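Local coordinates for glycosyl hydrolase family 2, TIM barrel domain protein (Parabacteroides merdae ATCC 43184, PDB 6DXU) that probably hydrolyses beta-glucuronides, as a gut bacterial beta-glucuronidase of glycoside hydrolase family 2, at residues Val241-Val246 / Tyr286-Thr291; Pro250-Thr255 / Ala268-Lys273. All blocks are in the same frame, centred on the assembly; numbering follows the deposited sequence.

Interaction 1: residues Val241-Val246 / Tyr286-Thr291; sequences VSVYDV and YTCELT
With CG anti to its carbonyl carbon (chi1 -58°), Tyr244 swings its ring back along the strand pair toward Glu289. The Glu289 chain runs extended and turns only at its carboxylate (chi3 66°), presenting OE1 to the phenol. Tyr244 OH donates to Glu289 OE1 at 2.7 Å, on the syn side but 35° out of the carboxylate plane. Ring and carboxylate stand nearly at right angles, and Glu289 CB lies at the ring edge. A water also donates to Glu289 OE1 and bonds Ser242 OG at 2.6 Å. Two bonds thus hold this carboxylate oxygen. Beneath these side chains, strands 241-244 and 286-291 run antiparallel. Ser242 with Glu289 and Tyr244 with Thr287 are the hydrogen-bonded pairs, each closed by two backbone bonds. Glu289 N to Ser242 O, at 2.7 Å, is almost straight.

The other face is apolar. Val241 CG1 touches Leu290 CD2 at 3.7 Å, the two side chains lying side by side, and Cys288 SG at 4.0 Å. At the end of the pair the Tyr286 ring comes obliquely against Val243, with Tyr286 CD1 4.1 Å from Val243 CG1. This ring also passes close to the backbone at Tyr244 and Asp245, where the strand gives way to a turn. Its hydroxyl bonds Val276 N. At this end a second water links Thr287 OG1 to Asp245 O.

These are the two central strands of a four-stranded antiparallel sheet in the family 2 domain. Strand 250-259 flanks 237-244, and Ser253 OG bonds Ser242 OG. Strand 297-305 flanks 286-294. The face of Val241, Val243, Cys288 and Leu290 packs on Leu267 and Met270 of strand 263-273 and on Ile207 and Leu209 of strand 203-213.

Interaction 2: residues Pro250-Thr255 / Ala268-Lys273; sequences PVFSKT and AKMKIK. With BCN (bicine), chain M.
Strands 250-255 and 268-273 face each other from different sheets, antiparallel in direction (162°) with axes 8.9 Å apart, so side chains make the contact. Phe252 and Met270 are its centre. Met270 SD sits over one face of the Phe252 ring, 3.8 Å from the centroid and offset toward the rim. Met270 CB also makes a CH-pi contact with this ring. The bend at chi3 (-117°) carries Met270 CE back to Phe252 CB at 3.5 Å. Ala268 CB touches Phe252 CE2 and Lys254 CE. Lys254 NZ bonds Leu267 O, and a water joins it to Lys269 N. Were Phe252 an alanine, the Met270 sulfur would probably lose its aromatic partner and a gap would open beside Ala268.

Bicine bridges the two strand edges. Its C5 lies at the edge of the Phe252 ring, 3.4 Å from Phe252 CD1. Lys271 N donates to bicine O22 and Lys271 O accepts from bicine N1, at 3.2 Å. A weak bond runs from bicine O6 to Val251 O. Val251 and Phe252 form a classic beta bulge opposite Val243. Packing of facing sheets through interior side chains is consistent with the immunoglobulin-like sandwich of family 2 enzymes; Met270 and Phe252 supply one such contact.

In the fold
Both interactions belong to one beta-sandwich domain, and strands 237-244 and 250-259 are neighbours in one of its sheets. Interaction 1 pairs strands within that sheet, so backbone bonds carry it. Interaction 2 reaches across the interior to the sheet of strand 263-273 and rests mainly on apolar side chains. The two join directly: Val251 N lies 2.8 Å from Val243 O, a probable hydrogen bond. Val243 and Met270 bring the apolar side of interaction 1 into the same interior as interaction 2. On the side of Tyr244 and Glu289 the contact is polar, holds bound water and is partly exposed, although Ser242 there is buried. Interaction 2 lies at the sandwich edge, where bicine binds.

Interaction 1: residues Val241-Val246 / Tyr286-Thr291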
ATOM      1  N   VAL D 241      42.331  18.470  12.740  1.00 28.93           N
ATOM      2  CA  VAL D 241      42.070  19.233  11.527  1.00 23.22           C
ATOM      3  C   VAL D 241      43.376  19.923  11.152  1.00 29.43           C
ATOM      4  O   VAL D 241      43.933  20.675  11.962  1.00 26.14           O
ATOM      5  CB  VAL D 241      40.955  20.268  11.735  1.00 28.44           C
ATOM      6  CG1 VAL D 241      40.669  21.019  10.437  1.00 29.34           C
ATOM      7  CG2 VAL D 241      39.692  19.605  12.274  1.00 36.99           C
ATOM      8  N   SER D 242      43.877  19.656   9.948  1.00 24.60           N
ATOM      9  CA  SER D 242      45.081  20.309   9.450  1.00 29.44           C
ATOM     10  C   SER D 242      44.810  20.873   8.066  1.00 31.51           C
ATOM     11  O   SER D 242      44.138  20.233   7.248  1.00 31.36           O
ATOM     12  CB  SER D 242      46.265  19.342   9.399  1.00 27.11           C
ATOM     13  OG  SER D 242      46.554  18.835  10.693  1.00 30.15           O
ATOM     14  N   VAL D 243      45.342  22.064   7.800  1.00 27.34           N
ATOM     15  CA  VAL D 243      45.179  22.725   6.510  1.00 22.10           C
ATOM     16  C   VAL D 243      46.553  22.967   5.895  1.00 28.07           C
ATOM     17  O   VAL D 243      47.446  23.515   6.548  1.00 26.40           O
ATOM     18  CB  VAL D 243      44.394  24.038   6.650  1.00 24.49           C
ATOM     19  CG1 VAL D 243      44.311  24.747   5.315  1.00 28.44           C
ATOM     20  CG2 VAL D 243      43.011  23.738   7.191  1.00 33.44           C
ATOM     21  N   TYR D 244      46.719  22.558   4.645  1.00 25.50           N
ATOM     22  CA  TYR D 244      47.969  22.734   3.924  1.00 28.60           C
ATOM     23  C   TYR D 244      47.747  23.700   2.773  1.00 30.35           C
ATOM     24  O   TYR D 244      46.663  23.749   2.180  1.00 27.67           O
ATOM     25  CB  TYR D 244      48.502  21.412   3.384  1.00 26.73           C
ATOM     26  CG  TYR D 244      48.740  20.352   4.430  1.00 27.90           C
ATOM     27  CD1 TYR D 244      50.008  20.156   4.976  1.00 32.20           C
ATOM     28  CD2 TYR D 244      47.707  19.529   4.858  1.00 32.39           C
ATOM     29  CE1 TYR D 244      50.232  19.173   5.923  1.00 35.14           C
ATOM     30  CE2 TYR D 244      47.921  18.544   5.794  1.00 33.50           C
ATOM     31  CZ  TYR D 244      49.178  18.367   6.328  1.00 34.49           C
ATOM     32  OH  TYR D 244      49.371  17.382   7.270  1.00 36.94           O
ATOM     33  N   ASP D 245      48.787  24.467   2.460  1.00 32.27           N
ATOM     34  CA  ASP D 245      48.683  25.463   1.408  1.00 31.72           C
ATOM     35  C   ASP D 245      48.968  24.822   0.054  1.00 30.37           C
ATOM     36  O   ASP D 245      49.174  23.612  -0.057  1.00 33.11           O
ATOM     37  CB  ASP D 245      49.604  26.649   1.723  1.00 31.38           C
ATOM     38  CG  ASP D 245      51.099  26.304   1.634  1.00 37.65           C
ATOM     39  OD1 ASP D 245      51.479  25.195   1.177  1.00 37.91           O
ATOM     40  OD2 ASP D 245      51.909  27.175   2.030  1.00 35.19           O
ATOM     41  N   VAL D 246      49.021  25.651  -0.988  1.00 28.47           N
ATOM     42  CA  VAL D 246      49.166  25.171  -2.355  1.00 39.41           C
ATOM     43  C   VAL D 246      50.473  24.415  -2.554  1.00 41.50           C
ATOM     44  O   VAL D 246      50.584  23.606  -3.480  1.00 46.65           O
ATOM     45  CB  VAL D 246      49.021  26.363  -3.319  1.00 40.95           C
ATOM     46  CG1 VAL D 246      47.843  27.216  -2.882  1.00 37.77           C
ATOM     47  CG2 VAL D 246      50.299  27.197  -3.346  1.00 42.76           C
ATOM     48  N   TYR D 286      43.918  24.721  -1.564  1.00 23.69           N
ATOM     49  CA  TYR D 286      44.305  24.302  -0.229  1.00 23.74           C
ATOM     50  C   TYR D 286      43.778  22.895   0.031  1.00 30.17           C
ATOM     51  O   TYR D 286      42.836  22.429  -0.615  1.00 29.03           O
ATOM     52  CB  TYR D 286      43.745  25.257   0.821  1.00 24.88           C
ATOM     53  CG  TYR D 286      44.465  26.586   0.916  1.00 28.14           C
ATOM     54  CD1 TYR D 286      45.343  26.841   1.958  1.00 32.24           C
ATOM     55  CD2 TYR D 286      44.281  27.570  -0.045  1.00 26.22           C
ATOM     56  CE1 TYR D 286      46.015  28.051   2.053  1.00 36.03           C
ATOM     57  CE2 TYR D 286      44.945  28.785   0.034  1.00 32.87           C
ATOM     58  CZ  TYR D 286      45.810  29.019   1.093  1.00 35.23           C
ATOM     59  OH  TYR D 286      46.479  30.217   1.194  1.00 32.72           O
ATOM     60  N   THR D 287      44.372  22.227   1.013  1.00 27.24           N
ATOM     61  CA  THR D 287      43.935  20.886   1.368  1.00 32.60           C
ATOM     62  C   THR D 287      43.580  20.845   2.844  1.00 29.54           C
ATOM     63  O   THR D 287      44.379  21.254   3.688  1.00 29.16           O
ATOM     64  CB  THR D 287      45.017  19.848   1.080  1.00 31.25           C
ATOM     65  OG1 THR D 287      45.397  19.924  -0.300  1.00 31.09           O
ATOM     66  CG2 THR D 287      44.469  18.452   1.367  1.00 32.10           C
ATOM     67  N   CYS D 288      42.400  20.332   3.163  1.00 23.58           N
ATOM     68  CA  CYS D 288      42.022  20.121   4.548  1.00 25.41           C
ATOM     69  C   CYS D 288      42.117  18.625   4.822  1.00 32.75           C
ATOM     70  O   CYS D 288      41.498  17.819   4.116  1.00 33.97           O
ATOM     71  CB  CYS D 288      40.622  20.674   4.822  1.00 26.96           C
ATOM     72  SG  CYS D 288      40.046  20.440   6.538  1.00 33.81           S
ATOM     73  N   GLU D 289      42.914  18.256   5.819  1.00 25.96           N
ATOM     74  CA  GLU D 289      43.153  16.863   6.173  1.00 26.60           C
ATOM     75  C   GLU D 289      42.527  16.606   7.538  1.00 28.75           C
ATOM     76  O   GLU D 289      42.875  17.275   8.511  1.00 27.98           O
ATOM     77  CB  GLU D 289      44.655  16.571   6.183  1.00 28.56           C
ATOM     78  CG  GLU D 289      45.060  15.188   6.654  1.00 29.22           C
ATOM     79  CD  GLU D 289      46.575  15.026   6.696  1.00 36.82           C
ATOM     80  OE1 GLU D 289      47.229  15.718   7.513  1.00 34.68           O
ATOM     81  OE2 GLU D 289      47.105  14.219   5.904  1.00 38.53           O
ATOM     82  N   LEU D 290      41.598  15.647   7.609  1.00 27.86           N
ATOM     83  CA  LEU D 290      40.874  15.349   8.840  1.00 22.30           C
ATOM     84  C   LEU D 290      41.224  13.941   9.293  1.00 26.35           C
ATOM     85  O   LEU D 290      41.202  13.004   8.485  1.00 25.93           O
ATOM     86  CB  LEU D 290      39.356  15.460   8.645  1.00 27.49           C
ATOM     87  CG  LEU D 290      38.796  16.801   8.180  1.00 28.30           C
ATOM     88  CD1 LEU D 290      37.266  16.815   8.250  1.00 27.11           C
ATOM     89  CD2 LEU D 290      39.370  17.909   9.012  1.00 33.09           C
ATOM     90  N   THR D 291      41.521  13.791  10.584  1.00 26.81           N
ATOM     91  CA  THR D 291      41.852  12.499  11.175  1.00 24.39           C
ATOM     92  C   THR D 291      40.934  12.239  12.357  1.00 28.25           C
ATOM     93  O   THR D 291      40.737  13.122  13.193  1.00 28.46           O
ATOM     94  CB  THR D 291      43.312  12.463  11.631  1.00 29.48           C
ATOM     95  OG1 THR D 291      44.158  12.627  10.489  1.00 29.77           O
ATOM     96  CG2 THR D 291      43.639  11.146  12.310  1.00 30.53           C
TER
HETATM   97  O   HOH W   1      46.838  16.282  10.240  1.00 37.51           O
HETATM   98  O   HOH W   2      47.225  21.918  -1.077  1.00 36.44           O

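Interaction 2: residues Pro250-Thr255 / Ala268-Lys273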
ATOM      1  N   PRO D 250      51.986  22.945   5.882  1.00 36.03           N
ATOM      2  CA  PRO D 250      50.905  23.128   6.865  1.00 30.65           C
ATOM      3  C   PRO D 250      50.816  24.581   7.304  1.00 35.72           C
ATOM      4  O   PRO D 250      51.827  25.216   7.619  1.00 34.83           O
ATOM      5  CB  PRO D 250      51.321  22.211   8.023  1.00 34.94           C
ATOM      6  CG  PRO D 250      52.799  22.051   7.865  1.00 36.12           C
ATOM      7  CD  PRO D 250      53.069  22.085   6.392  1.00 35.46           C
ATOM      8  N   VAL D 251      49.597  25.109   7.319  1.00 26.18           N
ATOM      9  CA  VAL D 251      49.344  26.456   7.823  1.00 33.45           C
ATOM     10  C   VAL D 251      48.455  26.471   9.053  1.00 39.04           C
ATOM     11  O   VAL D 251      48.323  27.531   9.689  1.00 36.80           O
ATOM     12  CB  VAL D 251      48.733  27.359   6.731  1.00 34.79           C
ATOM     13  CG1 VAL D 251      49.604  27.329   5.489  1.00 35.75           C
ATOM     14  CG2 VAL D 251      47.327  26.908   6.407  1.00 36.81           C
ATOM     15  N   PHE D 252      47.847  25.345   9.415  1.00 31.60           N
ATOM     16  CA  PHE D 252      46.942  25.283  10.551  1.00 33.69           C
ATOM     17  C   PHE D 252      46.831  23.833  10.978  1.00 32.36           C
ATOM     18  O   PHE D 252      46.749  22.935  10.136  1.00 28.35           O
ATOM     19  CB  PHE D 252      45.570  25.864  10.191  1.00 34.65           C
ATOM     20  CG  PHE D 252      44.526  25.708  11.262  1.00 33.93           C
ATOM     21  CD1 PHE D 252      44.296  26.723  12.176  1.00 34.57           C
ATOM     22  CD2 PHE D 252      43.760  24.550  11.346  1.00 33.29           C
ATOM     23  CE1 PHE D 252      43.334  26.593  13.165  1.00 34.96           C
ATOM     24  CE2 PHE D 252      42.792  24.410  12.334  1.00 34.47           C
ATOM     25  CZ  PHE D 252      42.578  25.433  13.244  1.00 36.65           C
ATOM     26  N   SER D 253      46.827  23.613  12.285  1.00 30.52           N
ATOM     27  CA  SER D 253      46.588  22.281  12.811  1.00 33.16           C
ATOM     28  C   SER D 253      46.016  22.413  14.213  1.00 40.15           C
ATOM     29  O   SER D 253      46.511  23.203  15.025  1.00 33.46           O
ATOM     30  CB  SER D 253      47.874  21.452  12.820  1.00 36.78           C
ATOM     31  OG  SER D 253      47.587  20.069  12.939  1.00 42.00           O
ATOM     32  N   LYS D 254      44.963  21.648  14.485  1.00 29.71           N
ATOM     33  CA  LYS D 254      44.325  21.672  15.786  1.00 33.13           C
ATOM     34  C   LYS D 254      43.752  20.287  16.031  1.00 36.93           C
ATOM     35  O   LYS D 254      43.205  19.665  15.116  1.00 32.33           O
ATOM     36  CB  LYS D 254      43.224  22.737  15.868  1.00 35.98           C
ATOM     37  CG  LYS D 254      42.398  22.653  17.148  1.00 45.91           C
ATOM     38  CD  LYS D 254      41.347  23.758  17.278  1.00 52.09           C
ATOM     39  CE  LYS D 254      40.237  23.619  16.244  1.00 44.93           C
ATOM     40  NZ  LYS D 254      38.944  24.171  16.748  1.00 47.73           N
ATOM     41  N   THR D 255      43.940  19.786  17.243  1.00 31.45           N
ATOM     42  CA  THR D 255      43.354  18.521  17.654  1.00 34.00           C
ATOM     43  C   THR D 255      42.281  18.774  18.703  1.00 36.72           C
ATOM     44  O   THR D 255      42.540  19.424  19.723  1.00 29.81           O
ATOM     45  CB  THR D 255      44.429  17.584  18.192  1.00 31.84           C
ATOM     46  OG1 THR D 255      45.343  17.271  17.135  1.00 34.59           O
ATOM     47  CG2 THR D 255      43.800  16.302  18.699  1.00 36.58           C
ATOM     48  N   ALA D 268      36.444  23.419  13.141  1.00 23.65           N
ATOM     49  CA  ALA D 268      37.445  24.472  13.133  1.00 29.54           C
ATOM     50  C   ALA D 268      36.883  25.700  12.437  1.00 30.42           C
ATOM     51  O   ALA D 268      36.055  25.602  11.523  1.00 26.58           O
ATOM     52  CB  ALA D 268      38.737  24.010  12.448  1.00 28.05           C
ATOM     53  N   LYS D 269      37.334  26.859  12.898  1.00 28.34           N
ATOM     54  CA  LYS D 269      37.069  28.117  12.223  1.00 26.30           C
ATOM     55  C   LYS D 269      38.387  28.857  12.228  1.00 36.24           C
ATOM     56  O   LYS D 269      39.002  29.003  13.288  1.00 37.94           O
ATOM     57  CB  LYS D 269      35.984  28.933  12.931  1.00 36.10           C
ATOM     58  CG  LYS D 269      35.743  30.308  12.322  1.00 42.35           C
ATOM     59  N   MET D 270      38.838  29.288  11.055  1.00 32.23           N
ATOM     60  CA  MET D 270      40.175  29.849  10.989  1.00 36.77           C
ATOM     61  C   MET D 270      40.223  30.958   9.955  1.00 32.13           C
ATOM     62  O   MET D 270      39.435  30.996   9.003  1.00 35.44           O
ATOM     63  CB  MET D 270      41.222  28.808  10.646  1.00 31.66           C
ATOM     64  CG  MET D 270      41.175  28.398   9.223  1.00 35.81           C
ATOM     65  SD  MET D 270      42.184  26.965   9.054  1.00 46.56           S
ATOM     66  CE  MET D 270      43.457  27.565   7.946  1.00 42.64           C
ATOM     67  N   LYS D 271      41.153  31.871  10.181  1.00 39.49           N
ATOM     68  CA  LYS D 271      41.401  33.006   9.311  1.00 39.06           C
ATOM     69  C   LYS D 271      42.795  32.897   8.715  1.00 39.42           C
ATOM     70  O   LYS D 271      43.773  32.731   9.450  1.00 40.28           O
ATOM     71  CB  LYS D 271      41.252  34.296  10.101  1.00 45.34           C
ATOM     72  CG  LYS D 271      41.333  35.497   9.257  1.00 47.34           C
ATOM     73  N   ILE D 272      42.887  32.971   7.390  1.00 35.03           N
ATOM     74  CA  ILE D 272      44.164  32.942   6.686  1.00 38.71           C
ATOM     75  C   ILE D 272      44.420  34.334   6.133  1.00 36.86           C
ATOM     76  O   ILE D 272      43.639  34.836   5.317  1.00 34.10           O
ATOM     77  CB  ILE D 272      44.174  31.907   5.552  1.00 41.63           C
ATOM     78  CG1 ILE D 272      43.781  30.527   6.080  1.00 46.58           C
ATOM     79  CG2 ILE D 272      45.551  31.870   4.882  1.00 37.74           C
ATOM     80  CD1 ILE D 272      43.820  29.445   5.022  1.00 48.87           C
ATOM     81  N   LYS D 273      45.498  34.966   6.587  1.00 39.33           N
ATOM     82  CA  LYS D 273      45.900  36.246   6.026  1.00 36.21           C
ATOM     83  C   LYS D 273      46.658  35.999   4.724  1.00 27.99           C
ATOM     84  O   LYS D 273      47.430  35.041   4.612  1.00 33.77           O
ATOM     85  CB  LYS D 273      46.772  37.030   7.014  1.00 34.12           C
TER
HETATM   86  N1  BCN M 902      45.593  30.566  11.016  1.00 50.32           N
HETATM   87  C1  BCN M 902      44.189  30.486  11.375  1.00 52.79           C
HETATM   88  C2  BCN M 902      43.836  31.080  12.740  1.00 54.44           C
HETATM   89  O21 BCN M 902      44.736  31.379  13.565  1.00 65.13           O
HETATM   90  O22 BCN M 902      42.618  31.266  13.029  1.00 45.11           O
HETATM   91  C3  BCN M 902      45.679  30.310   9.577  1.00 51.93           C
HETATM   92  C4  BCN M 902      47.032  30.744   8.997  1.00 46.04           C
HETATM   93  O4  BCN M 902      47.070  32.141   8.866  1.00 50.26           O
HETATM   94  C5  BCN M 902      46.266  29.461  11.683  1.00 52.32           C
HETATM   95  C6  BCN M 902      47.538  29.919  12.392  1.00 58.96           C
HETATM   96  O6  BCN M 902      48.280  28.774  12.722  1.00 58.89           O
HETATM   97  O   HOH W   3      38.652  26.616  15.528  1.00 40.46           O